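Local coordinates for protein 432aa long hypothetical deoxyribodipyrimidine photolyase (Sulfolobus tokodaii, PDB 2E0I) that probably repairs cyclobutane pyrimidine dimers in DNA using light, with one FAD in the usual catalytic pocket and a second FAD thought to harvest light, at residues Arg299-Asn302 / Tyr306-Gly309; Leu319-Phe324 / Tyr360-Phe365; Val325-Gly330 / Ala354-Asp359; Arg332-Lys337 / Gly348-Ile353. All blocks are in the same frame, centred on the assembly; numbering follows the deposited sequence.

Interaction 1 of 4, residues Arg299-Asn302 / Tyr306-Gly309. With FAD (flavin-adenine dinucleotide), chain E.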
# COMPACT_ATOMS: atom_id res chain seq x y z
N ARG A 299 17.18 0.52 5.95
CA ARG A 299 18.07 0.50 4.81
C ARG A 299 17.48 -0.31 3.67
O ARG A 299 17.52 0.12 2.52
CB ARG A 299 19.45 -0.02 5.19
CG ARG A 299 20.18 0.93 6.08
CD ARG A 299 21.60 0.52 6.32
NE ARG A 299 22.19 1.32 7.40
CZ ARG A 299 23.46 1.26 7.76
NH1 ARG A 299 24.29 0.44 7.12
NH2 ARG A 299 23.90 2.00 8.78
N MET A 300 16.93 -1.48 3.98
CA MET A 300 16.33 -2.29 2.94
C MET A 300 15.21 -1.49 2.29
O MET A 300 15.21 -1.28 1.07
CB MET A 300 15.76 -3.59 3.49
CG MET A 300 15.21 -4.45 2.38
SD MET A 300 14.44 -6.00 2.87
CE MET A 300 13.66 -6.43 1.32
N LEU A 301 14.26 -1.03 3.10
CA LEU A 301 13.14 -0.25 2.61
C LEU A 301 13.62 0.87 1.69
O LEU A 301 13.06 1.07 0.62
CB LEU A 301 12.36 0.35 3.79
CG LEU A 301 11.44 1.56 3.52
CD1 LEU A 301 10.29 1.14 2.62
CD2 LEU A 301 10.91 2.12 4.84
N ASN A 302 14.66 1.59 2.09
CA ASN A 302 15.14 2.70 1.26
C ASN A 302 15.64 2.31 -0.12
O ASN A 302 15.37 3.00 -1.10
CB ASN A 302 16.24 3.49 1.99
CG ASN A 302 15.70 4.30 3.17
OD1 ASN A 302 14.68 4.98 3.05
ND2 ASN A 302 16.39 4.24 4.30
N TYR A 306 10.51 -1.99 -0.04
CA TYR A 306 9.76 -3.08 0.56
C TYR A 306 10.44 -3.64 1.82
O TYR A 306 11.65 -3.57 1.95
CB TYR A 306 9.59 -4.21 -0.48
CG TYR A 306 9.01 -5.48 0.10
CD1 TYR A 306 7.63 -5.71 0.09
CD2 TYR A 306 9.82 -6.42 0.74
CE1 TYR A 306 7.07 -6.83 0.72
CE2 TYR A 306 9.28 -7.54 1.38
CZ TYR A 306 7.91 -7.73 1.37
OH TYR A 306 7.39 -8.82 2.04
N ILE A 307 9.63 -4.18 2.73
CA ILE A 307 10.08 -4.84 3.95
C ILE A 307 8.89 -5.64 4.44
O ILE A 307 7.76 -5.18 4.31
CB ILE A 307 10.52 -3.86 5.07
CG1 ILE A 307 9.54 -2.71 5.20
CG2 ILE A 307 11.92 -3.37 4.80
CD1 ILE A 307 9.86 -1.76 6.35
N ASN A 308 9.12 -6.83 4.98
CA ASN A 308 7.99 -7.64 5.44
C ASN A 308 7.27 -7.03 6.65
O ASN A 308 7.79 -6.13 7.32
CB ASN A 308 8.44 -9.08 5.73
CG ASN A 308 9.07 -9.25 7.11
OD1 ASN A 308 9.41 -8.29 7.81
ND2 ASN A 308 9.25 -10.51 7.49
N GLY A 309 6.07 -7.51 6.92
CA GLY A 309 5.27 -6.98 8.01
C GLY A 309 5.91 -6.97 9.37
O GLY A 309 5.62 -6.11 10.20
PA FAD E . 2.90 -11.34 3.26
O1A FAD E . 3.47 -12.29 2.28
O2A FAD E . 2.68 -11.64 4.70
O5B FAD E . 1.38 -11.50 2.75
C5B FAD E . 0.26 -11.25 3.60
C4B FAD E . -0.80 -10.45 2.85
O4B FAD E . -1.93 -10.16 3.69
C3B FAD E . -0.22 -9.10 2.41
O3B FAD E . 0.25 -9.22 1.07
C2B FAD E . -1.47 -8.23 2.42
O2B FAD E . -2.28 -8.55 1.28
C1B FAD E . -2.15 -8.74 3.69
N9A FAD E . -1.53 -8.16 4.91
C8A FAD E . -0.60 -8.71 5.68
N7A FAD E . -0.36 -7.93 6.73
C5A FAD E . -1.15 -6.86 6.63
C6A FAD E . -1.36 -5.72 7.40
N6A FAD E . -0.70 -5.53 8.54
N1A FAD E . -2.25 -4.81 6.98
C2A FAD E . -2.94 -4.97 5.86
N3A FAD E . -2.77 -6.05 5.11
C4A FAD E . -1.89 -7.00 5.46
N1 FAD E . 0.63 -2.87 3.25
C2 FAD E . 0.35 -2.24 2.02
O2 FAD E . -0.06 -2.90 1.07
N3 FAD E . 0.59 -0.87 1.87
C4 FAD E . 1.11 -0.14 2.94
O4 FAD E . 1.26 1.08 2.83
C4X FAD E . 1.40 -0.77 4.15
N5 FAD E . 2.01 -0.04 5.18
C5X FAD E . 2.29 -0.65 6.40
C6 FAD E . 2.88 0.10 7.42
C7 FAD E . 3.13 -0.49 8.65
C7M FAD E . 3.75 0.37 9.76
C8 FAD E . 2.81 -1.83 8.87
C8M FAD E . 3.05 -2.49 10.22
C9 FAD E . 2.22 -2.57 7.85
C9A FAD E . 1.95 -1.99 6.61
N10 FAD E . 1.34 -2.72 5.57
C10 FAD E . 1.17 -2.13 4.31
C1' FAD E . 0.93 -4.13 5.80
C2' FAD E . 1.93 -5.24 5.48
O2' FAD E . 3.17 -5.00 6.15
C3' FAD E . 2.18 -5.40 3.98
O3' FAD E . 0.92 -5.58 3.31
C4' FAD E . 3.06 -6.61 3.68
O4' FAD E . 4.31 -6.49 4.37
C5' FAD E . 3.33 -6.75 2.18
O5' FAD E . 4.24 -7.82 1.91
P FAD E . 3.72 -9.29 1.51
O1P FAD E . 2.73 -9.14 0.41
O2P FAD E . 4.91 -10.12 1.26
O3P FAD E . 2.96 -9.79 2.84
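Leu301, on helix 292-304, comes within 4.9 Å of Tyr306, CA to CA, where the chain leaves the helix and doubles back in an extended loop. The contact has no hydrogen bond across it. Met300 reaches along the Tyr306 side chain in the same direction. Its CG is anti to the backbone N (chi1 -177°) and the chain beyond is fully extended. This brings the terminal CE to the ring edge, in the ring plane, 3.9 Å from Tyr306 CD2. The same methyl lies 3.6 Å from Tyr306 O. Ile307 offers its CG2 branch to the helix, 3.9 Å from Leu301 CB. Met300 CE thus covers the CD2 edge of the tyrosine, while the hydroxyl faces the FAD phosphate. There Tyr306 OH donates a 2.9 Å hydrogen bond to FAD O2P, and CE1 passes close to O5'. The loop thus lines the FAD pocket in the helical domain of the photolyase. Asn308 then caps the next helix, its OD1 accepting from Val311 N. Outside the pair, Met300 packs on Phe380 and Trp384 of helix 379-384, while Leu301 turns to Phe334 and Lys337 of helix 327-337.

Interaction 2 of 4, residues Leu319-Phe324 / Tyr360-Phe365; sequences LVKVLF and YMFRVF
Lys321 makes a cation-pi contact with Phe362 and a hydrogen bond to Arg363 O, within the helical FAD-binding domain of the photolyase. Lys321 belongs to helix 309-322. Its partners lie in the irregular loop between helix 343-353 and helix 367-374. The ammonium NZ stands over the face of the Phe362 ring, 4.0 Å from the ring centroid and only 5° off the normal. The methylene CE lies over the same face, 3.9 Å from the centroid, and makes a CH-pi contact. CD reaches the far end of the ring, 3.7 Å from Phe362 CZ. The two side chains come from opposite directions, so the lysine chain runs back along the ring rather than touching it at one point. This needs the straight chain that Lys321 has: all torsions beyond CB are near 180°.

The loop also supplies a polar partner next to the ring, the carbonyl of Arg363. NZ is also hydrogen-bonded to Ser355 OG, and more weakly to Ile353 O of helix 343-353. The cation is thus held by oxygen atoms as well as by the aromatic face. Further out, Tyr425 packs edge-to-face on Phe362 and Lys422 touches it, both from helix 414-427. The Arg363 side chain leads away from the lysine to a salt bridge with Asp359. Lys321 NZ donates to Arg363 O at 2.8 Å, in the carbonyl plane and on a lone pair, with a C=O...N angle of 133°.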
# COMPACT_ATOMS: atom_id res chain seq x y z
N LEU A 319 10.05 4.18 15.99
CA LEU A 319 9.94 5.61 15.74
C LEU A 319 8.92 6.28 16.65
O LEU A 319 9.14 7.39 17.14
CB LEU A 319 9.55 5.88 14.28
CG LEU A 319 9.30 7.36 13.95
CD1 LEU A 319 10.62 8.11 13.98
CD2 LEU A 319 8.64 7.49 12.59
N VAL A 320 7.81 5.61 16.91
CA VAL A 320 6.79 6.21 17.72
C VAL A 320 6.96 6.06 19.22
O VAL A 320 6.96 7.05 19.96
CB VAL A 320 5.40 5.68 17.32
CG1 VAL A 320 4.33 6.38 18.12
CG2 VAL A 320 5.18 5.90 15.83
N LYS A 321 7.11 4.82 19.67
CA LYS A 321 7.22 4.54 21.10
C LYS A 321 8.61 4.54 21.70
O LYS A 321 8.77 4.29 22.89
CB LYS A 321 6.51 3.23 21.42
CG LYS A 321 5.00 3.37 21.25
CD LYS A 321 4.25 2.09 21.52
CE LYS A 321 2.75 2.31 21.36
NZ LYS A 321 1.97 1.04 21.52
N VAL A 322 9.63 4.85 20.91
CA VAL A 322 10.99 4.88 21.45
C VAL A 322 11.65 6.21 21.15
O VAL A 322 12.24 6.82 22.03
CB VAL A 322 11.84 3.70 20.91
CG1 VAL A 322 13.29 3.86 21.32
CG2 VAL A 322 11.31 2.39 21.45
N LEU A 323 11.56 6.68 19.91
CA LEU A 323 12.17 7.96 19.56
C LEU A 323 11.15 9.06 19.79
O LEU A 323 11.43 10.24 19.62
CB LEU A 323 12.63 7.96 18.09
CG LEU A 323 13.69 6.94 17.67
CD1 LEU A 323 14.00 7.10 16.20
CD2 LEU A 323 14.96 7.14 18.48
N PHE A 324 9.95 8.63 20.19
CA PHE A 324 8.84 9.53 20.47
C PHE A 324 8.58 10.58 19.37
O PHE A 324 8.52 11.79 19.62
CB PHE A 324 9.07 10.18 21.84
CG PHE A 324 7.83 10.77 22.46
CD1 PHE A 324 6.60 10.14 22.33
CD2 PHE A 324 7.90 11.96 23.19
CE1 PHE A 324 5.45 10.67 22.93
CE2 PHE A 324 6.76 12.51 23.79
CZ PHE A 324 5.54 11.87 23.66
N TYR A 360 -6.37 -1.32 21.07
CA TYR A 360 -6.53 -0.46 22.25
C TYR A 360 -5.47 -0.60 23.36
O TYR A 360 -5.31 0.31 24.18
CB TYR A 360 -7.96 -0.65 22.81
CG TYR A 360 -9.04 -0.17 21.85
CD1 TYR A 360 -9.29 1.20 21.67
CD2 TYR A 360 -9.79 -1.08 21.08
CE1 TYR A 360 -10.25 1.65 20.75
CE2 TYR A 360 -10.76 -0.63 20.15
CZ TYR A 360 -10.98 0.74 20.00
OH TYR A 360 -11.93 1.19 19.11
N MET A 361 -4.74 -1.71 23.37
CA MET A 361 -3.69 -1.92 24.38
C MET A 361 -2.41 -1.18 23.98
O MET A 361 -2.18 -0.90 22.79
CB MET A 361 -3.38 -3.41 24.54
CG MET A 361 -2.30 -3.92 23.58
SD MET A 361 -1.53 -5.50 24.06
CE MET A 361 -0.26 -4.96 25.27
N PHE A 362 -1.57 -0.86 24.97
CA PHE A 362 -0.31 -0.19 24.69
C PHE A 362 0.75 -1.27 24.49
O PHE A 362 1.43 -1.68 25.43
CB PHE A 362 0.08 0.74 25.84
CG PHE A 362 1.30 1.58 25.55
CD1 PHE A 362 2.58 1.04 25.69
CD2 PHE A 362 1.17 2.89 25.13
CE1 PHE A 362 3.70 1.81 25.41
CE2 PHE A 362 2.29 3.67 24.85
CZ PHE A 362 3.56 3.13 24.99
N ARG A 363 0.89 -1.71 23.25
CA ARG A 363 1.83 -2.76 22.89
C ARG A 363 3.27 -2.27 22.80
O ARG A 363 3.54 -1.19 22.28
CB ARG A 363 1.40 -3.38 21.57
CG ARG A 363 2.16 -4.61 21.18
CD ARG A 363 1.32 -5.45 20.25
NE ARG A 363 -0.05 -5.53 20.76
CZ ARG A 363 -0.92 -6.48 20.44
NH1 ARG A 363 -0.58 -7.45 19.60
NH2 ARG A 363 -2.14 -6.47 20.97
N VAL A 364 4.19 -3.09 23.31
CA VAL A 364 5.61 -2.75 23.28
C VAL A 364 6.46 -3.96 22.90
O VAL A 364 6.14 -5.09 23.25
CB VAL A 364 6.09 -2.22 24.65
CG1 VAL A 364 5.81 -3.23 25.72
CG2 VAL A 364 7.57 -1.93 24.60
N PHE A 365 7.54 -3.72 22.16
CA PHE A 365 8.45 -4.78 21.73
C PHE A 365 9.86 -4.51 22.22
O PHE A 365 10.27 -3.36 22.36
CB PHE A 365 8.49 -4.87 20.20
CG PHE A 365 7.18 -5.22 19.57
CD1 PHE A 365 6.62 -6.48 19.78
CD2 PHE A 365 6.51 -4.30 18.77
CE1 PHE A 365 5.40 -6.82 19.19
CE2 PHE A 365 5.29 -4.63 18.18
CZ PHE A 365 4.73 -5.89 18.39

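Interaction 3 of 4, residues Val325-Gly330 / Ala354-Asp359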
# COMPACT_ATOMS: atom_id res chain seq x y z
N VAL A 325 8.43 10.09 18.13
CA VAL A 325 8.16 10.94 16.98
C VAL A 325 6.72 10.67 16.50
O VAL A 325 6.27 9.52 16.43
CB VAL A 325 9.16 10.67 15.84
CG1 VAL A 325 8.77 11.46 14.61
CG2 VAL A 325 10.56 11.03 16.28
N ASP A 326 5.99 11.73 16.18
CA ASP A 326 4.61 11.62 15.73
C ASP A 326 4.46 10.56 14.63
O ASP A 326 5.21 10.56 13.66
CB ASP A 326 4.13 12.99 15.22
CG ASP A 326 2.64 13.04 14.96
OD1 ASP A 326 2.13 14.14 14.70
OD2 ASP A 326 1.97 11.98 15.00
N TRP A 327 3.50 9.65 14.79
CA TRP A 327 3.30 8.60 13.80
C TRP A 327 2.99 9.14 12.40
O TRP A 327 3.26 8.46 11.41
CB TRP A 327 2.19 7.65 14.24
CG TRP A 327 0.87 8.30 14.49
CD1 TRP A 327 0.40 8.73 15.69
CD2 TRP A 327 -0.16 8.57 13.53
NE1 TRP A 327 -0.86 9.26 15.54
CE2 TRP A 327 -1.23 9.17 14.23
CE3 TRP A 327 -0.28 8.36 12.15
CZ2 TRP A 327 -2.41 9.57 13.59
CZ3 TRP A 327 -1.45 8.75 11.51
CH2 TRP A 327 -2.50 9.35 12.23
N ARG A 328 2.44 10.35 12.32
CA ARG A 328 2.13 10.95 11.02
C ARG A 328 3.41 11.18 10.23
O ARG A 328 3.39 11.11 9.00
CB ARG A 328 1.40 12.29 11.20
CG ARG A 328 0.02 12.16 11.78
CD ARG A 328 -0.59 13.52 12.00
NE ARG A 328 -1.72 13.50 12.94
CZ ARG A 328 -1.64 13.15 14.23
NH1 ARG A 328 -0.48 12.80 14.77
NH2 ARG A 328 -2.74 13.18 14.98
N TRP A 329 4.51 11.47 10.91
CA TRP A 329 5.79 11.68 10.25
C TRP A 329 6.22 10.37 9.58
O TRP A 329 6.62 10.34 8.41
CB TRP A 329 6.85 12.10 11.28
CG TRP A 329 6.76 13.51 11.79
CD1 TRP A 329 5.62 14.24 12.00
CD2 TRP A 329 7.85 14.34 12.21
NE1 TRP A 329 5.93 15.48 12.52
CE2 TRP A 329 7.29 15.57 12.66
CE3 TRP A 329 9.24 14.17 12.25
CZ2 TRP A 329 8.08 16.61 13.15
CZ3 TRP A 329 10.03 15.22 12.74
CH2 TRP A 329 9.44 16.42 13.18
N GLY A 330 6.13 9.29 10.35
CA GLY A 330 6.51 7.99 9.84
C GLY A 330 5.58 7.56 8.73
O GLY A 330 6.02 7.00 7.74
N ALA A 354 1.04 2.73 16.95
CA ALA A 354 1.17 3.84 17.88
C ALA A 354 0.10 3.75 18.94
O ALA A 354 0.00 4.60 19.82
CB ALA A 354 1.04 5.16 17.13
N SER A 355 -0.69 2.69 18.85
CA SER A 355 -1.81 2.44 19.74
C SER A 355 -2.68 3.68 19.93
O SER A 355 -2.97 4.11 21.04
CB SER A 355 -1.33 1.87 21.10
OG SER A 355 -0.21 2.55 21.61
N THR A 356 -3.07 4.26 18.79
CA THR A 356 -3.95 5.41 18.75
C THR A 356 -5.03 4.97 17.78
O THR A 356 -5.86 5.76 17.35
CB THR A 356 -3.27 6.66 18.15
OG1 THR A 356 -2.92 6.42 16.78
CG2 THR A 356 -2.03 7.03 18.94
N GLY A 357 -4.99 3.68 17.45
CA GLY A 357 -5.96 3.11 16.52
C GLY A 357 -6.79 1.95 17.03
O GLY A 357 -7.24 1.92 18.17
N VAL A 358 -7.00 0.97 16.15
CA VAL A 358 -7.81 -0.20 16.44
C VAL A 358 -7.32 -1.08 17.58
O VAL A 358 -8.12 -1.72 18.26
CB VAL A 358 -8.00 -1.04 15.17
CG1 VAL A 358 -8.38 -2.46 15.52
CG2 VAL A 358 -9.09 -0.40 14.32
N ASP A 359 -6.01 -1.14 17.79
CA ASP A 359 -5.51 -1.93 18.90
C ASP A 359 -5.55 -0.98 20.08
O ASP A 359 -4.85 0.04 20.09
CB ASP A 359 -4.08 -2.38 18.65
CG ASP A 359 -3.58 -3.29 19.75
OD1 ASP A 359 -2.35 -3.57 19.79
OD2 ASP A 359 -4.42 -3.74 20.56
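Trp327 packs against Ala354 and Thr356 where the start of helix 327-337 faces the loop that follows helix 343-353. The close part is apolar and buried. Ala354 CB lies 3.9 Å from Trp327 CD1 and 4.0 Å from Trp327 CB, so the methyl lies against CB and the near corner of the indole. Trp327 CG sits between its backbone N and carbonyl carbon (chi1 57°), which swings the indole across toward the loop. The fit is looser at Thr356. Its OG1 stands 3.7 Å from Trp327 NE1, and no hydrogen bond joins them. That hydroxyl is instead bonded to Gln351 OE1.

The other side is polar, and its outer part is the partly exposed Arg328. This residue lays its guanidinium over Trp327 CZ2, with that atom 3.7 Å above the guanidinium plane. Asp326 OD2 meets the edge of the guanidinium in a salt bridge, 2.6 Å from Arg328 NH1. The same oxygen caps the helix, accepting from Arg328 N at 3.2 Å. A second carboxylate, Asp270, also pairs with Arg328. On the loop, Ser355 has positive phi and closes a Schellman motif, while Asp359 farther on is poorly ordered.

Trp327 also touches Trp350, which borders the FAD, and Asp326 packs on Trp274. This order is consistent with Trp327 being the middle member of the tryptophan chain that passes electrons to the flavin in photolyases.

Interaction 4 of 4, residues Arg332-Lys337 / Gly348-Ile353; sequences RYFATK and GNWQWI. With FAD (flavin-adenine dinucleotide), chain E.
Asn349 ND2, next to the Trp350 that packs on Phe334, is held by two acceptors. It donates to N1A of the FAD adenine at 3.1 Å, almost straight at 175°, and to Ile345 O one turn back in the helix. Asn349 OD1 accepts from the adenine amino group N6A at 2.9 Å. The amide thus reads the adenine edge with one donor and one acceptor, and the pair of bonds fixes its rotation. Behind it the same side chain rests on the flavin, with CB 3.4 Å from C8. Asn349 therefore lies between the adenine and the isoalloxazine. The folded, U-shaped FAD that makes this possible is a hallmark of the photolyase family.

Across the pair of helices, 327-337 and 343-353, Phe334 and Trp350 form a T-shaped stack. Trp350 CG is anti to the carbonyl carbon (chi1 -86°), which directs the indole at Phe334. The edge of its six-membered ring points at the phenyl face, with centroids 4.9 Å apart and planes at 71°. Trp350 CZ2 stands over the centre of the phenyl, 3.6 Å above its plane. Trp350 NE1 also lies 3.5 Å from Phe334 CD2, with no hydrogen bond.

Both rings also touch the flavin. The methyl C7M lies over one face of the indole, 3.9 Å above it, and C6 meets the phenyl edge in its plane. The position of Trp350 is consistent with its being the flavin-proximal tryptophan of the photolyase electron-transfer chain. Trp284 of helix 278-286 packs on both rings.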
# COMPACT_ATOMS: atom_id res chain seq x y z
N ARG A 332 4.01 9.39 6.57
CA ARG A 332 4.40 10.10 5.36
C ARG A 332 5.72 9.58 4.80
O ARG A 332 5.86 9.43 3.58
CB ARG A 332 4.53 11.60 5.60
CG ARG A 332 4.19 12.39 4.34
CD ARG A 332 5.21 13.45 4.01
NE ARG A 332 5.33 14.47 5.05
CZ ARG A 332 6.27 15.41 5.10
NH1 ARG A 332 7.23 15.51 4.17
NH2 ARG A 332 6.27 16.27 6.12
N TYR A 333 6.69 9.32 5.66
CA TYR A 333 7.95 8.81 5.16
C TYR A 333 7.75 7.49 4.41
O TYR A 333 8.28 7.29 3.31
CB TYR A 333 8.94 8.62 6.29
CG TYR A 333 10.27 8.19 5.77
CD1 TYR A 333 11.03 9.04 4.98
CD2 TYR A 333 10.75 6.90 6.01
CE1 TYR A 333 12.24 8.63 4.44
CE2 TYR A 333 11.95 6.47 5.47
CZ TYR A 333 12.69 7.34 4.69
OH TYR A 333 13.87 6.92 4.15
N PHE A 334 6.98 6.58 5.01
CA PHE A 334 6.69 5.29 4.39
C PHE A 334 6.00 5.48 3.05
O PHE A 334 6.30 4.78 2.09
CB PHE A 334 5.77 4.45 5.28
CG PHE A 334 6.50 3.44 6.12
CD1 PHE A 334 7.82 3.66 6.53
CD2 PHE A 334 5.85 2.28 6.54
CE1 PHE A 334 8.48 2.74 7.34
CE2 PHE A 334 6.50 1.35 7.36
CZ PHE A 334 7.82 1.59 7.75
N ALA A 335 5.06 6.42 3.00
CA ALA A 335 4.31 6.70 1.77
C ALA A 335 5.29 7.09 0.68
O ALA A 335 5.04 6.95 -0.52
CB ALA A 335 3.29 7.84 2.01
N THR A 336 6.44 7.56 1.13
CA THR A 336 7.47 8.01 0.24
C THR A 336 8.36 6.90 -0.27
O THR A 336 9.03 7.07 -1.27
CB THR A 336 8.29 9.07 0.98
OG1 THR A 336 7.81 10.35 0.59
CG2 THR A 336 9.77 8.93 0.74
N LYS A 337 8.36 5.76 0.39
CA LYS A 337 9.24 4.68 -0.02
C LYS A 337 8.59 3.39 -0.45
O LYS A 337 9.10 2.70 -1.34
CB LYS A 337 10.23 4.38 1.10
CG LYS A 337 11.11 5.55 1.47
CD LYS A 337 12.01 5.89 0.30
CE LYS A 337 13.14 6.80 0.71
NZ LYS A 337 14.30 6.55 -0.21
N GLY A 348 -3.82 2.88 8.73
CA GLY A 348 -4.36 1.95 9.70
C GLY A 348 -3.29 1.28 10.51
O GLY A 348 -3.36 1.21 11.74
N ASN A 349 -2.26 0.80 9.82
CA ASN A 349 -1.16 0.13 10.47
C ASN A 349 -0.36 1.03 11.39
O ASN A 349 -0.01 0.63 12.50
CB ASN A 349 -0.26 -0.52 9.43
CG ASN A 349 -0.73 -1.91 9.03
OD1 ASN A 349 -0.49 -2.88 9.75
ND2 ASN A 349 -1.41 -2.02 7.90
N TRP A 350 -0.07 2.26 10.96
CA TRP A 350 0.69 3.17 11.82
C TRP A 350 -0.05 3.45 13.11
O TRP A 350 0.51 3.35 14.20
CB TRP A 350 0.99 4.49 11.10
CG TRP A 350 2.24 4.42 10.27
CD1 TRP A 350 2.32 4.16 8.92
CD2 TRP A 350 3.59 4.53 10.73
NE1 TRP A 350 3.64 4.10 8.53
CE2 TRP A 350 4.44 4.32 9.62
CE3 TRP A 350 4.16 4.78 11.98
CZ2 TRP A 350 5.82 4.36 9.72
CZ3 TRP A 350 5.55 4.82 12.09
CH2 TRP A 350 6.36 4.61 10.96
N GLN A 351 -1.33 3.79 13.00
CA GLN A 351 -2.11 4.08 14.18
C GLN A 351 -2.19 2.87 15.08
O GLN A 351 -2.17 2.98 16.30
CB GLN A 351 -3.50 4.55 13.79
CG GLN A 351 -3.49 5.76 12.91
CD GLN A 351 -4.49 6.78 13.36
OE1 GLN A 351 -4.55 7.09 14.55
NE2 GLN A 351 -5.30 7.30 12.43
N TRP A 352 -2.29 1.69 14.47
CA TRP A 352 -2.37 0.46 15.23
C TRP A 352 -1.13 0.36 16.10
O TRP A 352 -1.20 0.16 17.30
CB TRP A 352 -2.42 -0.74 14.29
CG TRP A 352 -2.83 -2.03 14.94
CD1 TRP A 352 -4.10 -2.50 15.10
CD2 TRP A 352 -1.96 -3.01 15.54
NE1 TRP A 352 -4.08 -3.71 15.76
CE2 TRP A 352 -2.79 -4.04 16.05
CE3 TRP A 352 -0.58 -3.11 15.71
CZ2 TRP A 352 -2.27 -5.17 16.71
CZ3 TRP A 352 -0.06 -4.23 16.36
CH2 TRP A 352 -0.90 -5.24 16.85
N ILE A 353 0.03 0.51 15.49
CA ILE A 353 1.29 0.43 16.19
C ILE A 353 1.46 1.51 17.26
O ILE A 353 1.98 1.24 18.34
CB ILE A 353 2.46 0.48 15.18
CG1 ILE A 353 3.02 -0.92 15.00
CG2 ILE A 353 3.56 1.40 15.66
CD1 ILE A 353 3.54 -1.52 16.29
PA FAD E . 2.90 -11.34 3.26
O1A FAD E . 3.47 -12.29 2.28
O2A FAD E . 2.68 -11.64 4.70
O5B FAD E . 1.38 -11.50 2.75
C5B FAD E . 0.26 -11.25 3.60
C4B FAD E . -0.80 -10.45 2.85
O4B FAD E . -1.93 -10.16 3.69
C3B FAD E . -0.22 -9.10 2.41
O3B FAD E . 0.25 -9.22 1.07
C2B FAD E . -1.47 -8.23 2.42
O2B FAD E . -2.28 -8.55 1.28
C1B FAD E . -2.15 -8.74 3.69
N9A FAD E . -1.53 -8.16 4.91
C8A FAD E . -0.60 -8.71 5.68
N7A FAD E . -0.36 -7.93 6.73
C5A FAD E . -1.15 -6.86 6.63
C6A FAD E . -1.36 -5.72 7.40
N6A FAD E . -0.70 -5.53 8.54
N1A FAD E . -2.25 -4.81 6.98
C2A FAD E . -2.94 -4.97 5.86
N3A FAD E . -2.77 -6.05 5.11
C4A FAD E . -1.89 -7.00 5.46
N1 FAD E . 0.63 -2.87 3.25
C2 FAD E . 0.35 -2.24 2.02
O2 FAD E . -0.06 -2.90 1.07
N3 FAD E . 0.59 -0.87 1.87
C4 FAD E . 1.11 -0.14 2.94
O4 FAD E . 1.26 1.08 2.83
C4X FAD E . 1.40 -0.77 4.15
N5 FAD E . 2.01 -0.04 5.18
C5X FAD E . 2.29 -0.65 6.40
C6 FAD E . 2.88 0.10 7.42
C7 FAD E . 3.13 -0.49 8.65
C7M FAD E . 3.75 0.37 9.76
C8 FAD E . 2.81 -1.83 8.87
C8M FAD E . 3.05 -2.49 10.22
C9 FAD E . 2.22 -2.57 7.85
C9A FAD E . 1.95 -1.99 6.61
N10 FAD E . 1.34 -2.72 5.57
C10 FAD E . 1.17 -2.13 4.31
C1' FAD E . 0.93 -4.13 5.80
C2' FAD E . 1.93 -5.24 5.48
O2' FAD E . 3.17 -5.00 6.15
C3' FAD E . 2.18 -5.40 3.98
O3' FAD E . 0.92 -5.58 3.31
C4' FAD E . 3.06 -6.61 3.68
O4' FAD E . 4.31 -6.49 4.37
C5' FAD E . 3.33 -6.75 2.18
O5' FAD E . 4.24 -7.82 1.91
P FAD E . 3.72 -9.29 1.51
O1P FAD E . 2.73 -9.14 0.41
O2P FAD E . 4.91 -10.12 1.26
O3P FAD E . 2.96 -9.79 2.84

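Going from the N terminus, interaction 1 comes first and closes a short turn between helix 292-304 and helix 309-322. It is finished before the others begin. Interaction 2 opens on helix 309-322 and closes a long loop at 360-365. Interaction 3 lies within that loop, and interaction 4 lies in the loop that interaction 3 closes, so the three nest without crossing. They join helix 309-322, helix 327-337 and helix 343-353 with the loop that follows. Interaction 1 meets interaction 4 through a probable hydrogen bond between Asn302 and Tyr333, and both reach the same FAD. Interactions 2 and 3 meet where Leu319 O approaches Val325 N.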